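Local structure of SAM-dependent O-methyltransferase (Thermotoga maritima, 1O54) at residues E221-L226 and Y263-T268. The protein probably uses S-adenosyl-L-methionine to methylate adenosine 58 of tRNA at N1, and works as a homotetramer built as a dimer of dimers. Residues are numbered along the deposited sequence; the frame is centred on the assembly and turned at random.
Sequences ETLKKL and YMIFAT
Ile265 sends its two branches to different residues of helix 216-228, and all contacts across the pair are apolar. Ile265 CG2 lies 3.7 Å from Leu226 CD1 and 4.2 Å from Leu223 CD2, meeting one methyl of each leucine. The other branch, CG1, stands anti to the carbonyl carbon (chi1 -55°), and Ile265 CD1 at its end comes 3.9 Å from Thr222 CG2 and equally near Thr222 CB. Further along the strand, Leu226 CD2 reaches Ala267 CB at 4.2 Å, so the two methyls of Leu226 serve two strand residues on the same face. The axes of the two short segments come within 10.3 Å and run nearly parallel, at 3°. In this class I, Rossmann-like methyltransferase fold, the helix packs on one face of the central sheet, where strand 263-269 lies antiparallel between strands 207-213 and 234-245. Phe266 points away from the helix and, with Met264, packs against helix 98-107 on the opposite face. Thr222 OG1 stands beside the backbone N (chi1 -60°), which puts CG2 anti to N and facing the strand, while the buried OG1 hydrogen-bonds to Gln218 O within the helix. Leu223 also touches Ile234 and Val236 of strand 234-245 and, across the subunit boundary, Pro248 of a neighbouring subunit.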
loop_
_atom_site.group_PDB
_atom_site.type_symbol
_atom_site.label_atom_id
_atom_site.label_comp_id
_atom_site.label_asym_id
_atom_site.label_seq_id
_atom_site.Cartn_x
_atom_site.Cartn_y
_atom_site.Cartn_z
ATOM N N GLU A 221 19.950 12.652 -1.832
ATOM C CA GLU A 221 21.298 13.061 -1.510
ATOM C C GLU A 221 22.193 11.844 -1.184
ATOM O O GLU A 221 23.359 11.776 -1.603
ATOM C CB GLU A 221 21.272 14.069 -0.349
ATOM C CG GLU A 221 22.610 14.742 -0.064
ATOM C CD GLU A 221 23.167 15.577 -1.210
ATOM O OE1 GLU A 221 22.394 16.252 -1.889
ATOM O OE2 GLU A 221 24.408 15.555 -1.413
ATOM N N THR A 222 21.634 10.862 -0.486
ATOM C CA THR A 222 22.386 9.678 -0.090
ATOM C C THR A 222 22.734 8.834 -1.302
ATOM O O THR A 222 23.879 8.373 -1.451
ATOM C CB THR A 222 21.565 8.889 0.946
ATOM O OG1 THR A 222 21.314 9.714 2.091
ATOM C CG2 THR A 222 22.365 7.693 1.468
ATOM N N LEU A 223 21.767 8.675 -2.212
ATOM C CA LEU A 223 22.020 7.948 -3.448
ATOM C C LEU A 223 23.117 8.600 -4.280
ATOM O O LEU A 223 23.960 7.897 -4.838
ATOM C CB LEU A 223 20.761 7.874 -4.287
ATOM C CG LEU A 223 19.688 6.910 -3.828
ATOM C CD1 LEU A 223 18.442 7.132 -4.644
ATOM C CD2 LEU A 223 20.149 5.483 -3.966
ATOM N N LYS A 224 23.115 9.922 -4.353
ATOM C CA LYS A 224 24.153 10.640 -5.105
ATOM C C LYS A 224 25.535 10.275 -4.567
ATOM O O LYS A 224 26.471 10.029 -5.327
ATOM C CB LYS A 224 23.957 12.147 -4.992
ATOM C CG LYS A 224 24.952 12.908 -5.837
ATOM C CD LYS A 224 24.582 14.343 -6.000
ATOM C CE LYS A 224 25.612 15.061 -6.889
ATOM N NZ LYS A 224 25.516 14.624 -8.342
ATOM N N LYS A 225 25.655 10.272 -3.248
ATOM C CA LYS A 225 26.933 9.997 -2.606
ATOM C C LYS A 225 27.380 8.538 -2.818
ATOM O O LYS A 225 28.538 8.252 -3.131
ATOM C CB LYS A 225 26.835 10.385 -1.132
ATOM C CG LYS A 225 28.064 10.072 -0.334
ATOM C CD LYS A 225 29.293 10.773 -0.867
ATOM C CE LYS A 225 29.123 12.286 -0.843
ATOM N N LEU A 226 26.449 7.606 -2.691
ATOM C CA LEU A 226 26.736 6.200 -2.971
ATOM C C LEU A 226 27.266 5.988 -4.398
ATOM O O LEU A 226 28.190 5.189 -4.631
ATOM C CB LEU A 226 25.480 5.322 -2.745
ATOM C CG LEU A 226 25.087 5.109 -1.283
ATOM C CD1 LEU A 226 23.716 4.502 -1.206
ATOM C CD2 LEU A 226 26.055 4.192 -0.531
ATOM N N TYR A 263 12.609 5.277 4.550
ATOM C CA TYR A 263 13.126 4.740 3.294
ATOM C C TYR A 263 14.402 4.000 3.662
ATOM O O TYR A 263 15.208 4.524 4.410
ATOM C CB TYR A 263 13.425 5.847 2.301
ATOM C CG TYR A 263 12.168 6.622 1.938
ATOM C CD1 TYR A 263 11.862 7.822 2.538
ATOM C CD2 TYR A 263 11.249 6.082 1.039
ATOM C CE1 TYR A 263 10.703 8.511 2.205
ATOM C CE2 TYR A 263 10.067 6.765 0.714
ATOM C CZ TYR A 263 9.818 7.972 1.292
ATOM O OH TYR A 263 8.673 8.701 0.993
ATOM N N MET A 264 14.542 2.776 3.176
ATOM C CA MET A 264 15.713 1.966 3.437
ATOM C C MET A 264 16.576 1.876 2.193
ATOM O O MET A 264 16.068 1.503 1.123
ATOM C CB MET A 264 15.276 0.572 3.826
ATOM C CG MET A 264 14.420 0.570 5.067
ATOM S SD MET A 264 13.671 -1.022 5.487
ATOM C CE MET A 264 12.280 -1.104 4.296
ATOM N N ILE A 265 17.863 2.161 2.332
ATOM C CA ILE A 265 18.778 2.146 1.202
ATOM C C ILE A 265 19.860 1.136 1.455
ATOM O O ILE A 265 20.436 1.135 2.538
ATOM C CB ILE A 265 19.414 3.535 1.001
ATOM C CG1 ILE A 265 18.340 4.648 0.849
ATOM C CG2 ILE A 265 20.328 3.526 -0.205
ATOM C CD1 ILE A 265 18.901 6.043 0.930
ATOM N N PHE A 266 20.138 0.295 0.456
ATOM C CA PHE A 266 21.145 -0.757 0.574
ATOM C C PHE A 266 22.149 -0.638 -0.548
ATOM O O PHE A 266 21.816 -0.184 -1.637
ATOM C CB PHE A 266 20.422 -2.102 0.436
ATOM C CG PHE A 266 19.355 -2.331 1.483
ATOM C CD1 PHE A 266 18.054 -1.940 1.239
ATOM C CD2 PHE A 266 19.648 -2.896 2.687
ATOM C CE1 PHE A 266 17.044 -2.119 2.216
ATOM C CE2 PHE A 266 18.648 -3.096 3.655
ATOM C CZ PHE A 266 17.357 -2.684 3.404
ATOM N N ALA A 267 23.375 -1.094 -0.307
ATOM C CA ALA A 267 24.421 -1.133 -1.309
ATOM C C ALA A 267 25.464 -2.179 -0.888
ATOM O O ALA A 267 25.558 -2.542 0.284
ATOM C CB ALA A 267 25.038 0.214 -1.449
ATOM N N THR A 268 26.207 -2.675 -1.873
ATOM C CA THR A 268 27.274 -3.647 -1.661
ATOM C C THR A 268 28.595 -3.043 -2.071
ATOM O O THR A 268 28.698 -2.552 -3.189
ATOM C CB THR A 268 26.960 -4.884 -2.513
ATOM O OG1 THR A 268 25.746 -5.504 -2.026
ATOM C CG2 THR A 268 28.063 -5.925 -2.393
#